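Local coordinates for conserved hypothetical protein (Sulfolobus solfataricus, PDB 2FNA) that binds ADP as an archaeal AAA+ protein of the P-loop class and probably hydrolyses ATP, though its cellular role is unknown, at residues Met2-Ser7 against Glu216-Gly221; Leu38-Lys43 against Lys272-Glu277; Lys207-Glu212 against Gly241-Leu246; Thr247-Ile252 against Phe261-Thr266. All coordinates share one frame; numbering follows the deposited sequence.

Contact 1 of 4, residues Met2-Ser7 against Glu216-Gly221; sequences MLFDTS and EFLRRG. With ADP (adenosine-5'-diphosphate), chain D.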
# COMPACT_ATOMS: atom_id res chain seq x y z
N MSE A 2 11.47 -3.50 -18.58
CA MSE A 2 12.03 -2.19 -18.87
C MSE A 2 11.51 -1.20 -17.84
O MSE A 2 10.60 -1.50 -17.08
CB MSE A 2 11.64 -1.77 -20.29
CG MSE A 2 10.14 -1.78 -20.55
SE MSE A 2 9.64 -1.41 -22.40
CE MSE A 2 10.52 -3.07 -23.33
N LEU A 3 12.11 -0.02 -17.79
CA LEU A 3 11.83 0.93 -16.74
C LEU A 3 10.35 1.35 -16.67
O LEU A 3 9.83 1.63 -15.60
CB LEU A 3 12.70 2.16 -16.93
CG LEU A 3 12.80 3.10 -15.74
CD1 LEU A 3 13.67 2.41 -14.66
CD2 LEU A 3 13.41 4.44 -16.15
N PHE A 4 9.69 1.39 -17.81
CA PHE A 4 8.30 1.85 -17.87
C PHE A 4 7.24 0.74 -17.89
O PHE A 4 6.09 1.03 -18.18
CB PHE A 4 8.12 2.76 -19.07
CG PHE A 4 8.97 4.00 -19.05
CD1 PHE A 4 9.26 4.67 -17.88
CD2 PHE A 4 9.46 4.52 -20.24
CE1 PHE A 4 10.03 5.81 -17.90
CE2 PHE A 4 10.20 5.64 -20.25
CZ PHE A 4 10.48 6.29 -19.07
N ASP A 5 7.59 -0.51 -17.58
CA ASP A 5 6.55 -1.54 -17.44
C ASP A 5 5.48 -1.09 -16.40
O ASP A 5 5.78 -0.66 -15.28
CB ASP A 5 7.14 -2.89 -16.99
CG ASP A 5 7.98 -3.55 -18.06
OD1 ASP A 5 7.84 -3.24 -19.26
OD2 ASP A 5 8.78 -4.42 -17.68
N THR A 6 4.23 -1.14 -16.83
CA THR A 6 3.10 -0.76 -16.01
C THR A 6 2.59 -2.00 -15.25
O THR A 6 1.54 -2.61 -15.63
CB THR A 6 1.93 -0.18 -16.88
OG1 THR A 6 1.50 -1.20 -17.78
CG2 THR A 6 2.39 1.08 -17.63
N SER A 7 3.38 -2.39 -14.28
CA SER A 7 3.05 -3.37 -13.24
C SER A 7 4.18 -3.21 -12.19
O SER A 7 5.23 -2.59 -12.48
CB SER A 7 2.91 -4.81 -13.78
OG SER A 7 4.11 -5.30 -14.37
N GLU A 216 15.19 12.74 -13.89
CA GLU A 216 16.19 11.70 -14.04
C GLU A 216 15.58 10.32 -14.33
O GLU A 216 16.17 9.53 -15.04
CB GLU A 216 17.10 11.66 -12.81
CG GLU A 216 18.29 10.71 -12.92
CD GLU A 216 19.12 10.89 -14.22
OE1 GLU A 216 19.32 12.04 -14.69
OE2 GLU A 216 19.58 9.85 -14.75
N PHE A 217 14.39 10.04 -13.78
CA PHE A 217 13.68 8.77 -14.02
C PHE A 217 13.29 8.62 -15.49
O PHE A 217 13.51 7.59 -16.13
CB PHE A 217 12.42 8.73 -13.12
CG PHE A 217 11.48 7.60 -13.41
CD1 PHE A 217 11.85 6.30 -13.13
CD2 PHE A 217 10.22 7.84 -13.96
CE1 PHE A 217 11.01 5.25 -13.38
CE2 PHE A 217 9.37 6.80 -14.21
CZ PHE A 217 9.75 5.47 -13.93
N LEU A 218 12.70 9.68 -16.02
CA LEU A 218 12.26 9.70 -17.42
C LEU A 218 13.46 9.63 -18.35
O LEU A 218 13.45 8.85 -19.30
CB LEU A 218 11.53 10.99 -17.70
CG LEU A 218 10.17 11.07 -17.03
CD1 LEU A 218 9.61 12.39 -17.36
CD2 LEU A 218 9.26 9.95 -17.52
N ARG A 219 14.46 10.47 -18.07
CA ARG A 219 15.72 10.50 -18.81
C ARG A 219 16.29 9.10 -18.91
O ARG A 219 16.67 8.64 -19.97
CB ARG A 219 16.77 11.40 -18.13
CG ARG A 219 17.92 11.78 -19.05
CD ARG A 219 19.24 12.17 -18.33
NE ARG A 219 20.00 11.15 -17.56
CZ ARG A 219 20.05 9.83 -17.76
NH1 ARG A 219 19.37 9.23 -18.71
NH2 ARG A 219 20.80 9.08 -16.97
N ARG A 220 16.35 8.40 -17.79
CA ARG A 220 16.87 7.05 -17.79
C ARG A 220 16.04 6.08 -18.65
O ARG A 220 16.59 5.25 -19.34
CB ARG A 220 17.01 6.52 -16.37
CG ARG A 220 17.28 5.05 -16.37
CD ARG A 220 17.90 4.54 -15.11
NE ARG A 220 17.66 3.10 -15.07
CZ ARG A 220 17.95 2.32 -14.05
NH1 ARG A 220 18.54 2.82 -12.96
NH2 ARG A 220 17.66 1.01 -14.12
N GLY A 221 14.71 6.20 -18.63
CA GLY A 221 13.89 5.25 -19.38
C GLY A 221 13.92 5.51 -20.87
O GLY A 221 13.82 4.57 -21.69
PB ADP D . 2.65 0.95 -4.66
O1B ADP D . 3.40 1.89 -3.77
O2B ADP D . 1.27 1.50 -5.02
O3B ADP D . 2.66 -0.49 -4.29
PA ADP D . 3.90 -0.06 -7.14
O1A ADP D . 5.08 -0.89 -6.74
O2A ADP D . 2.72 -0.88 -7.45
O3A ADP D . 3.48 1.12 -6.09
O5' ADP D . 4.40 0.89 -8.31
C5' ADP D . 3.50 1.71 -9.09
C4' ADP D . 3.97 1.76 -10.54
O4' ADP D . 5.11 2.58 -10.69
C3' ADP D . 4.38 0.43 -11.11
O3' ADP D . 4.15 0.50 -12.53
C2' ADP D . 5.87 0.37 -10.88
O2' ADP D . 6.54 -0.45 -11.83
C1' ADP D . 6.24 1.81 -11.09
N9 ADP D . 7.35 2.31 -10.29
C8 ADP D . 7.26 2.89 -9.08
N7 ADP D . 8.46 3.29 -8.66
C5 ADP D . 9.36 2.93 -9.61
C6 ADP D . 10.81 3.05 -9.82
N6 ADP D . 11.60 3.62 -8.88
N1 ADP D . 11.35 2.58 -10.99
C2 ADP D . 10.59 2.02 -11.94
N3 ADP D . 9.26 1.88 -11.82
C4 ADP D . 8.61 2.32 -10.71
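Leu3 and Phe4, neighbours in a type I turn from Met2 to Asp5, press against helix 211-225 along its Phe217 and Gly221 side. The tight part lies where the helix presents backbone rather than side chain. Leu3 CG stands anti to its own backbone N (chi1 -165°), and from there the CD2 branch reaches Phe217 O at 3.2 Å and Gly221 N at 3.3 Å. Phe4 brings its CZ to 3.6 Å from Gly221 CA; a side chain on Gly221 would collide with that ring. The Phe4 ring also turns its edge to the face of Phe217 in an offset edge-to-face pair, planes at 74° and centroids 5.6 Å apart. An alanine in place of Phe4 would probably open a gap beside Gly221 and leave the Phe217 ring without its edge-on partner. Towards solvent the contact thins to the extended chain of Arg220, whose CG lies 3.9 Å from Leu3 CD2. The Met2-Asp5 turn is tied within itself by Met2 N, which donates to Asp5 OD2 from above the carboxylate plane, while Leu3 N bonds Glu224 farther along the helix. Phe217 CE1 meets ADP C2 at 3.6 Å, and Ser7 O accepts a hydrogen bond from the ribose O2' at 2.6 Å. The N-terminal segment and the helix thus form part of the adenosine end of the nucleotide pocket of this P-loop ATPase.

Contact 2 of 4, residues Leu38-Lys43 against Lys272-Glu277; sequences LRRTGK and KLILKE. With ADP (adenosine-5'-diphosphate), chain D.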
# COMPACT_ATOMS: atom_id res chain seq x y z
N LEU A 38 2.54 6.86 -0.31
CA LEU A 38 1.26 6.96 -1.00
C LEU A 38 1.15 5.88 -2.05
O LEU A 38 2.16 5.31 -2.50
CB LEU A 38 1.14 8.32 -1.69
CG LEU A 38 1.12 9.53 -0.75
CD1 LEU A 38 1.44 10.87 -1.54
CD2 LEU A 38 -0.18 9.66 -0.03
N ARG A 39 -0.07 5.61 -2.46
CA ARG A 39 -0.27 4.78 -3.60
C ARG A 39 0.65 5.17 -4.74
O ARG A 39 0.92 6.34 -4.99
CB ARG A 39 -1.70 4.82 -4.09
CG ARG A 39 -2.59 3.90 -3.39
CD ARG A 39 -3.96 3.89 -4.03
NE ARG A 39 -4.96 3.95 -3.00
CZ ARG A 39 -5.28 2.94 -2.20
NH1 ARG A 39 -4.68 1.75 -2.33
NH2 ARG A 39 -6.20 3.13 -1.27
N ARG A 40 1.15 4.14 -5.41
CA ARG A 40 1.94 4.27 -6.65
C ARG A 40 3.32 4.85 -6.46
O ARG A 40 3.91 5.37 -7.41
CB ARG A 40 1.15 5.05 -7.70
CG ARG A 40 0.05 4.24 -8.27
CD ARG A 40 -0.85 5.11 -9.10
NE ARG A 40 -1.72 5.98 -8.30
CZ ARG A 40 -2.83 5.58 -7.70
NH1 ARG A 40 -3.24 4.31 -7.77
NH2 ARG A 40 -3.57 6.46 -7.04
N THR A 41 3.87 4.69 -5.25
CA THR A 41 5.22 5.17 -4.95
C THR A 41 6.29 4.06 -5.03
O THR A 41 7.47 4.34 -4.90
CB THR A 41 5.30 5.93 -3.58
OG1 THR A 41 4.71 5.14 -2.56
CG2 THR A 41 4.58 7.30 -3.65
N GLY A 42 5.87 2.82 -5.27
CA GLY A 42 6.79 1.72 -5.50
C GLY A 42 6.90 0.73 -4.36
O GLY A 42 7.86 -0.06 -4.33
N LYS A 43 5.94 0.76 -3.43
CA LYS A 43 6.03 -0.08 -2.23
C LYS A 43 6.03 -1.56 -2.64
O LYS A 43 6.93 -2.29 -2.26
CB LYS A 43 4.92 0.21 -1.22
CG LYS A 43 4.89 1.62 -0.65
CD LYS A 43 3.77 1.79 0.36
CE LYS A 43 2.36 1.62 -0.25
NZ LYS A 43 2.07 2.63 -1.29
N LYS A 272 -9.58 8.50 -13.75
CA LYS A 272 -10.47 7.33 -13.65
C LYS A 272 -10.08 6.47 -12.45
O LYS A 272 -10.92 6.09 -11.61
CB LYS A 272 -10.41 6.49 -14.92
CG LYS A 272 -11.54 6.78 -15.92
CD LYS A 272 -11.36 5.97 -17.20
N LEU A 273 -8.79 6.16 -12.36
CA LEU A 273 -8.32 5.36 -11.25
C LEU A 273 -8.51 6.05 -9.91
O LEU A 273 -9.03 5.46 -8.99
CB LEU A 273 -6.88 4.93 -11.49
CG LEU A 273 -6.35 3.89 -10.49
CD1 LEU A 273 -7.22 2.67 -10.44
CD2 LEU A 273 -4.91 3.51 -10.92
N ILE A 274 -8.14 7.32 -9.80
CA ILE A 274 -8.34 8.05 -8.55
C ILE A 274 -9.80 8.07 -8.09
O ILE A 274 -10.10 7.85 -6.92
CB ILE A 274 -7.79 9.48 -8.64
CG1 ILE A 274 -6.26 9.42 -8.67
CG2 ILE A 274 -8.31 10.37 -7.47
CD1 ILE A 274 -5.60 10.57 -9.36
N LEU A 275 -10.72 8.33 -9.00
CA LEU A 275 -12.15 8.43 -8.65
C LEU A 275 -12.76 7.05 -8.30
O LEU A 275 -13.68 6.97 -7.48
CB LEU A 275 -12.93 9.07 -9.80
CG LEU A 275 -12.65 10.56 -10.06
CD1 LEU A 275 -13.44 11.08 -11.26
CD2 LEU A 275 -12.95 11.38 -8.86
N LYS A 276 -12.23 5.99 -8.88
CA LYS A 276 -12.63 4.65 -8.49
C LYS A 276 -12.15 4.35 -7.06
O LYS A 276 -12.88 3.76 -6.26
CB LYS A 276 -12.06 3.62 -9.45
CG LYS A 276 -12.69 2.24 -9.27
CD LYS A 276 -11.80 1.14 -9.78
CE LYS A 276 -12.55 -0.17 -9.83
NZ LYS A 276 -13.42 -0.36 -8.62
N GLU A 277 -10.92 4.75 -6.76
CA GLU A 277 -10.37 4.63 -5.41
C GLU A 277 -11.14 5.51 -4.41
O GLU A 277 -11.26 5.17 -3.23
CB GLU A 277 -8.89 5.02 -5.44
CG GLU A 277 -8.04 3.94 -6.13
CD GLU A 277 -6.61 4.33 -6.35
OE1 GLU A 277 -6.25 5.51 -6.15
OE2 GLU A 277 -5.84 3.44 -6.75
PB ADP D . 2.65 0.95 -4.66
O1B ADP D . 3.40 1.89 -3.77
O2B ADP D . 1.27 1.50 -5.02
O3B ADP D . 2.66 -0.49 -4.29
PA ADP D . 3.90 -0.06 -7.14
O1A ADP D . 5.08 -0.89 -6.74
O2A ADP D . 2.72 -0.88 -7.45
O3A ADP D . 3.48 1.12 -6.09
O5' ADP D . 4.40 0.89 -8.31
C5' ADP D . 3.50 1.71 -9.09
C4' ADP D . 3.97 1.76 -10.54
O4' ADP D . 5.11 2.58 -10.69
C3' ADP D . 4.38 0.43 -11.11
O3' ADP D . 4.15 0.50 -12.53
C2' ADP D . 5.87 0.37 -10.88
O2' ADP D . 6.54 -0.45 -11.83
C1' ADP D . 6.24 1.81 -11.09
N9 ADP D . 7.35 2.31 -10.29
C8 ADP D . 7.26 2.89 -9.08
N7 ADP D . 8.46 3.29 -8.66
C5 ADP D . 9.36 2.93 -9.61
C6 ADP D . 10.81 3.05 -9.82
N6 ADP D . 11.60 3.62 -8.88
N1 ADP D . 11.35 2.58 -10.99
C2 ADP D . 10.59 2.02 -11.94
N3 ADP D . 9.26 1.88 -11.82
C4 ADP D . 8.61 2.32 -10.71
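Arg39 and Arg40 sit at the two central positions of a type II turn from Leu38 to Thr41, and both approach helix 259-282, although the nearest CA atoms, those of Arg39 and Ile274, remain 10.0 Å apart. Long side chains span that distance. Arg40 meets Glu277 tip to tip and end-on: Arg40 NH1 bonds Glu277 OE2 at 2.9 Å and Arg40 NH2 bonds Glu277 OE1 at 3.0 Å, both nearly straight. Each oxygen uses its syn lone pair, and the paired bonds, with the planes only 19° apart, hold both groups against rotation. The turn belongs to what appears to be a P-loop (Walker A), and Arg40 N also donates to ADP O2B at 2.7 Å, while Lys43 N and NZ both bond O1B. Arg39 CD lies 3.3 Å from Glu277 OE2, and Arg39 NE makes a long salt bridge to Glu277 OE1. The carboxylate's negative charge is probably stabilised mainly by Arg40. Leu273 CD2 lies 3.7 Å from Arg40 NH1.

Contact 3 of 4, residues Lys207-Glu212 against Gly241-Leu246; sequences KPFSRE and GIPGWL. With ADP (adenosine-5'-diphosphate), chain D.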
# COMPACT_ATOMS: atom_id res chain seq x y z
N LYS A 207 8.72 8.35 -1.02
CA LYS A 207 8.11 9.65 -1.28
C LYS A 207 7.98 9.77 -2.79
O LYS A 207 8.68 9.09 -3.52
CB LYS A 207 8.94 10.79 -0.63
CG LYS A 207 8.73 10.83 0.91
CD LYS A 207 9.48 11.92 1.57
CE LYS A 207 9.40 11.81 3.11
NZ LYS A 207 7.98 11.81 3.64
N PRO A 208 7.05 10.61 -3.25
CA PRO A 208 7.02 10.99 -4.65
C PRO A 208 8.39 11.46 -5.08
O PRO A 208 9.16 12.01 -4.26
CB PRO A 208 6.08 12.21 -4.65
CG PRO A 208 5.16 11.94 -3.54
CD PRO A 208 6.00 11.29 -2.48
N PHE A 209 8.70 11.31 -6.36
CA PHE A 209 9.89 11.96 -6.90
C PHE A 209 9.84 13.48 -6.77
O PHE A 209 8.80 14.11 -7.01
CB PHE A 209 10.09 11.58 -8.37
CG PHE A 209 10.34 10.10 -8.61
CD1 PHE A 209 11.11 9.35 -7.76
CD2 PHE A 209 9.86 9.49 -9.75
CE1 PHE A 209 11.34 7.99 -8.01
CE2 PHE A 209 10.11 8.14 -10.02
CZ PHE A 209 10.87 7.40 -9.16
N SER A 210 10.98 14.07 -6.38
CA SER A 210 11.20 15.49 -6.56
C SER A 210 11.30 15.79 -8.07
O SER A 210 11.30 14.87 -8.91
CB SER A 210 12.50 15.88 -5.90
OG SER A 210 13.57 15.36 -6.67
N ARG A 211 11.41 17.07 -8.41
CA ARG A 211 11.51 17.50 -9.80
C ARG A 211 12.69 16.85 -10.48
O ARG A 211 12.59 16.37 -11.61
CB ARG A 211 11.67 19.02 -9.88
CG ARG A 211 11.71 19.54 -11.27
CD ARG A 211 11.92 21.05 -11.27
NE ARG A 211 12.73 21.52 -12.40
CZ ARG A 211 14.05 21.32 -12.53
NH1 ARG A 211 14.74 20.66 -11.60
NH2 ARG A 211 14.69 21.78 -13.59
N GLU A 212 13.80 16.85 -9.76
CA GLU A 212 15.07 16.38 -10.26
C GLU A 212 15.10 14.86 -10.38
O GLU A 212 15.65 14.34 -11.34
CB GLU A 212 16.23 16.92 -9.38
CG GLU A 212 16.36 18.49 -9.36
CD GLU A 212 15.32 19.26 -8.48
OE1 GLU A 212 14.66 18.66 -7.58
OE2 GLU A 212 15.16 20.49 -8.68
N GLY A 241 5.05 14.13 -9.40
CA GLY A 241 6.13 13.23 -8.98
C GLY A 241 5.77 11.79 -8.65
O GLY A 241 6.65 10.98 -8.35
N ILE A 242 4.49 11.43 -8.67
CA ILE A 242 4.13 10.05 -8.32
C ILE A 242 4.74 9.07 -9.33
O ILE A 242 4.46 9.17 -10.52
CB ILE A 242 2.60 9.88 -8.20
CG1 ILE A 242 2.11 10.63 -6.95
CG2 ILE A 242 2.17 8.40 -8.20
CD1 ILE A 242 2.57 10.07 -5.62
N PRO A 243 5.61 8.14 -8.85
CA PRO A 243 6.28 7.27 -9.82
C PRO A 243 5.37 6.51 -10.78
O PRO A 243 5.71 6.37 -11.96
CB PRO A 243 7.08 6.30 -8.93
CG PRO A 243 7.38 7.09 -7.71
CD PRO A 243 6.10 7.92 -7.49
N GLY A 244 4.27 5.99 -10.26
CA GLY A 244 3.32 5.22 -11.05
C GLY A 244 2.76 5.99 -12.22
O GLY A 244 2.57 5.43 -13.31
N TRP A 245 2.50 7.29 -12.04
CA TRP A 245 1.95 8.07 -13.15
C TRP A 245 3.04 8.39 -14.19
O TRP A 245 2.78 8.41 -15.41
CB TRP A 245 1.35 9.38 -12.67
CG TRP A 245 0.24 9.33 -11.67
CD1 TRP A 245 0.10 10.16 -10.65
CD2 TRP A 245 -0.89 8.44 -11.63
NE1 TRP A 245 -1.03 9.88 -9.95
CE2 TRP A 245 -1.66 8.82 -10.53
CE3 TRP A 245 -1.34 7.37 -12.42
CZ2 TRP A 245 -2.85 8.18 -10.18
CZ3 TRP A 245 -2.52 6.72 -12.06
CH2 TRP A 245 -3.26 7.13 -10.96
N LEU A 246 4.25 8.66 -13.71
CA LEU A 246 5.38 8.94 -14.60
C LEU A 246 5.74 7.71 -15.44
O LEU A 246 6.11 7.83 -16.62
CB LEU A 246 6.59 9.37 -13.77
CG LEU A 246 6.45 10.80 -13.20
CD1 LEU A 246 7.55 11.08 -12.27
CD2 LEU A 246 6.42 11.84 -14.30
PB ADP D . 2.65 0.95 -4.66
O1B ADP D . 3.40 1.89 -3.77
O2B ADP D . 1.27 1.50 -5.02
O3B ADP D . 2.66 -0.49 -4.29
PA ADP D . 3.90 -0.06 -7.14
O1A ADP D . 5.08 -0.89 -6.74
O2A ADP D . 2.72 -0.88 -7.45
O3A ADP D . 3.48 1.12 -6.09
O5' ADP D . 4.40 0.89 -8.31
C5' ADP D . 3.50 1.71 -9.09
C4' ADP D . 3.97 1.76 -10.54
O4' ADP D . 5.11 2.58 -10.69
C3' ADP D . 4.38 0.43 -11.11
O3' ADP D . 4.15 0.50 -12.53
C2' ADP D . 5.87 0.37 -10.88
O2' ADP D . 6.54 -0.45 -11.83
C1' ADP D . 6.24 1.81 -11.09
N9 ADP D . 7.35 2.31 -10.29
C8 ADP D . 7.26 2.89 -9.08
N7 ADP D . 8.46 3.29 -8.66
C5 ADP D . 9.36 2.93 -9.61
C6 ADP D . 10.81 3.05 -9.82
N6 ADP D . 11.60 3.62 -8.88
N1 ADP D . 11.35 2.58 -10.99
C2 ADP D . 10.59 2.02 -11.94
N3 ADP D . 9.26 1.88 -11.82
C4 ADP D . 8.61 2.32 -10.71
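The Phe209 ring has Pro243 CG over one face, a CH-pi contact 3.8 Å from the centroid and 15° off the ring normal. At its edge, in plane, lie Leu246 CD1, 3.8 Å from Phe209 CD2, and the adenine amino group, with ADP N6 3.9 Å from Phe209 CZ. Phe209 CG is anti to the carbonyl carbon (chi1 -63°), and the ring beyond it lies close to Gly241 O. Phe209 N gives that same oxygen a hydrogen bond of 2.9 Å, with the donor 39° above the carbonyl plane. The two backbones lie so close that Gly241 CA is 3.4 Å from Phe209 O in a CA-H...O contact, where a side chain on Gly241 would collide. This pairing joins the loop after strand 202-206, at the outer side of the parallel sheet of the P-loop ATPase domain, to the start of helix 243-256, where Ile242 is the N-cap. An alanine at Phe209, lacking the ring, would probably leave Pro243 CG without its aromatic face and open a gap between Leu246 and the adenine amino group. Pro243 works on two sides, since its CB also lies 3.3 Å from ADP N7. Pro208 and Ile242 run side by side, with Pro208 CG 3.8 Å from Ile242 CD1. Leu246 is further backed by Val235 and Ile239 of helix 232-239.

Contact 4 of 4, residues Thr247-Ile252 against Phe261-Thr266; sequences TYFGFI and FAINQT. With ADP (adenosine-5'-diphosphate), chain D.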
# COMPACT_ATOMS: atom_id res chain seq x y z
N THR A 247 5.63 6.54 -14.81
CA THR A 247 5.83 5.25 -15.47
C THR A 247 4.84 5.01 -16.62
O THR A 247 5.25 4.60 -17.69
CB THR A 247 5.69 4.09 -14.45
OG1 THR A 247 6.63 4.27 -13.39
CG2 THR A 247 5.93 2.69 -15.07
N TYR A 248 3.55 5.21 -16.35
CA TYR A 248 2.51 5.08 -17.35
C TYR A 248 2.76 6.06 -18.51
O TYR A 248 2.78 5.64 -19.63
CB TYR A 248 1.15 5.39 -16.72
CG TYR A 248 -0.04 5.03 -17.59
CD1 TYR A 248 -0.55 3.74 -17.57
CD2 TYR A 248 -0.66 5.97 -18.40
CE1 TYR A 248 -1.66 3.39 -18.37
CE2 TYR A 248 -1.75 5.63 -19.19
CZ TYR A 248 -2.25 4.33 -19.17
OH TYR A 248 -3.35 3.95 -19.98
N PHE A 249 3.01 7.34 -18.21
CA PHE A 249 3.38 8.32 -19.23
C PHE A 249 4.53 7.82 -20.08
O PHE A 249 4.49 7.92 -21.28
CB PHE A 249 3.82 9.66 -18.61
CG PHE A 249 4.49 10.56 -19.62
CD1 PHE A 249 3.72 11.31 -20.51
CD2 PHE A 249 5.87 10.61 -19.72
CE1 PHE A 249 4.31 12.08 -21.47
CE2 PHE A 249 6.46 11.41 -20.68
CZ PHE A 249 5.67 12.13 -21.56
N GLY A 250 5.59 7.32 -19.44
CA GLY A 250 6.75 6.87 -20.18
C GLY A 250 6.37 5.74 -21.10
O GLY A 250 6.79 5.69 -22.24
N PHE A 251 5.52 4.84 -20.62
CA PHE A 251 5.09 3.72 -21.42
C PHE A 251 4.30 4.22 -22.64
O PHE A 251 4.59 3.83 -23.77
CB PHE A 251 4.26 2.72 -20.60
CG PHE A 251 3.83 1.51 -21.42
CD1 PHE A 251 2.79 1.60 -22.31
CD2 PHE A 251 4.51 0.31 -21.31
CE1 PHE A 251 2.43 0.52 -23.13
CE2 PHE A 251 4.15 -0.77 -22.10
CZ PHE A 251 3.09 -0.67 -23.00
N ILE A 252 3.31 5.09 -22.40
CA ILE A 252 2.48 5.60 -23.47
C ILE A 252 3.28 6.39 -24.47
O ILE A 252 3.09 6.25 -25.69
CB ILE A 252 1.29 6.47 -22.96
CG1 ILE A 252 0.37 5.66 -22.05
CG2 ILE A 252 0.49 7.00 -24.13
CD1 ILE A 252 -0.21 4.43 -22.68
N PHE A 261 -0.71 13.63 -26.59
CA PHE A 261 -1.47 12.41 -26.45
C PHE A 261 -1.04 11.63 -25.21
O PHE A 261 -1.90 11.23 -24.43
CB PHE A 261 -1.35 11.55 -27.72
CG PHE A 261 -2.06 10.22 -27.63
CD1 PHE A 261 -3.39 10.11 -28.00
CD2 PHE A 261 -1.38 9.07 -27.20
CE1 PHE A 261 -4.03 8.89 -27.93
CE2 PHE A 261 -2.02 7.85 -27.15
CZ PHE A 261 -3.36 7.76 -27.51
N ALA A 262 0.26 11.43 -25.01
CA ALA A 262 0.76 10.67 -23.84
C ALA A 262 0.43 11.33 -22.50
O ALA A 262 0.11 10.64 -21.53
CB ALA A 262 2.25 10.41 -23.94
N ILE A 263 0.51 12.65 -22.43
CA ILE A 263 0.08 13.39 -21.24
C ILE A 263 -1.41 13.27 -20.98
O ILE A 263 -1.80 13.00 -19.84
CB ILE A 263 0.47 14.87 -21.32
CG1 ILE A 263 1.97 14.98 -21.03
CG2 ILE A 263 -0.35 15.72 -20.29
CD1 ILE A 263 2.55 16.33 -21.26
N ASN A 264 -2.23 13.50 -22.02
CA ASN A 264 -3.67 13.49 -21.86
C ASN A 264 -4.14 12.09 -21.49
O ASN A 264 -5.01 11.93 -20.65
CB ASN A 264 -4.37 14.00 -23.12
CG ASN A 264 -4.25 15.51 -23.29
OD1 ASN A 264 -4.26 16.27 -22.32
ND2 ASN A 264 -4.15 15.96 -24.54
N GLN A 265 -3.57 11.07 -22.13
CA GLN A 265 -3.94 9.70 -21.79
C GLN A 265 -3.60 9.36 -20.33
O GLN A 265 -4.36 8.65 -19.64
CB GLN A 265 -3.28 8.71 -22.75
CG GLN A 265 -3.63 7.27 -22.43
CD GLN A 265 -3.53 6.37 -23.65
OE1 GLN A 265 -3.51 6.83 -24.78
NE2 GLN A 265 -3.48 5.06 -23.40
N THR A 266 -2.47 9.86 -19.86
CA THR A 266 -2.04 9.62 -18.46
C THR A 266 -2.97 10.30 -17.48
O THR A 266 -3.45 9.69 -16.51
CB THR A 266 -0.62 10.12 -18.19
OG1 THR A 266 0.31 9.45 -19.05
CG2 THR A 266 -0.23 9.84 -16.75
PB ADP D . 2.65 0.95 -4.66
O1B ADP D . 3.40 1.89 -3.77
O2B ADP D . 1.27 1.50 -5.02
O3B ADP D . 2.66 -0.49 -4.29
PA ADP D . 3.90 -0.06 -7.14
O1A ADP D . 5.08 -0.89 -6.74
O2A ADP D . 2.72 -0.88 -7.45
O3A ADP D . 3.48 1.12 -6.09
O5' ADP D . 4.40 0.89 -8.31
C5' ADP D . 3.50 1.71 -9.09
C4' ADP D . 3.97 1.76 -10.54
O4' ADP D . 5.11 2.58 -10.69
C3' ADP D . 4.38 0.43 -11.11
O3' ADP D . 4.15 0.50 -12.53
C2' ADP D . 5.87 0.37 -10.88
O2' ADP D . 6.54 -0.45 -11.83
C1' ADP D . 6.24 1.81 -11.09
N9 ADP D . 7.35 2.31 -10.29
C8 ADP D . 7.26 2.89 -9.08
N7 ADP D . 8.46 3.29 -8.66
C5 ADP D . 9.36 2.93 -9.61
C6 ADP D . 10.81 3.05 -9.82
N6 ADP D . 11.60 3.62 -8.88
N1 ADP D . 11.35 2.58 -10.99
C2 ADP D . 10.59 2.02 -11.94
N3 ADP D . 9.26 1.88 -11.82
C4 ADP D . 8.61 2.32 -10.71
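The short helical segments Thr247-Ile252 and Phe261-Thr266 run roughly antiparallel, their directions 139° apart and their axes 8.7 Å apart at closest approach, as in a helical hairpin built from consecutive helices. Ala262 receives both Phe249 and Ile252: its CB fits against Phe249 CE1 at 3.6 Å, and Ile252 CG2 lies 3.7 Å from Ala262 CA. Phe249 CG is anti to its backbone N (chi1 167°), and the ring runs beside Ile263, with Phe249 CE1 3.8 Å from Ile263 CG1. Thr266 OG1 comes within 3.3 Å of Phe249 CA and sits in plane at the edge of the Tyr248 ring. The Thr266 hydroxyl, OG1, donates to Ala262 O at 2.8 Å, one turn back in its own helix. Near the outer side, Gln265 crosses Ile252 at about a right angle, its NE2 3.4 Å from Ile252 CD1. The hairpin is therefore joined mainly by apolar packing, and the buried threonine hydroxyl spends its hydrogen on a carbonyl of its own helix rather than across the interface.

Contacts 1, 3 and 4 are largely buried and lie on the same side of the chain's centre, whereas contact 2 is only partly buried yet lies closest to that centre. Helix 211-225 serves contacts 1 and 3, helix 243-256 serves contacts 3 and 4, and helix 259-282 serves contacts 4 and 2. Phe209 packs on Phe217, which joins contact 3 to contact 1, and Arg40 O probably bonds Gly244 N between contacts 2 and 3. The chemistry follows position: aromatic and aliphatic groups pack against the adenine, arginines of the phosphate-binding loop reach away to a carboxylate on helix 259-282, and the helix pair of contact 4 is mainly apolar, with Thr247 reaching the ribose.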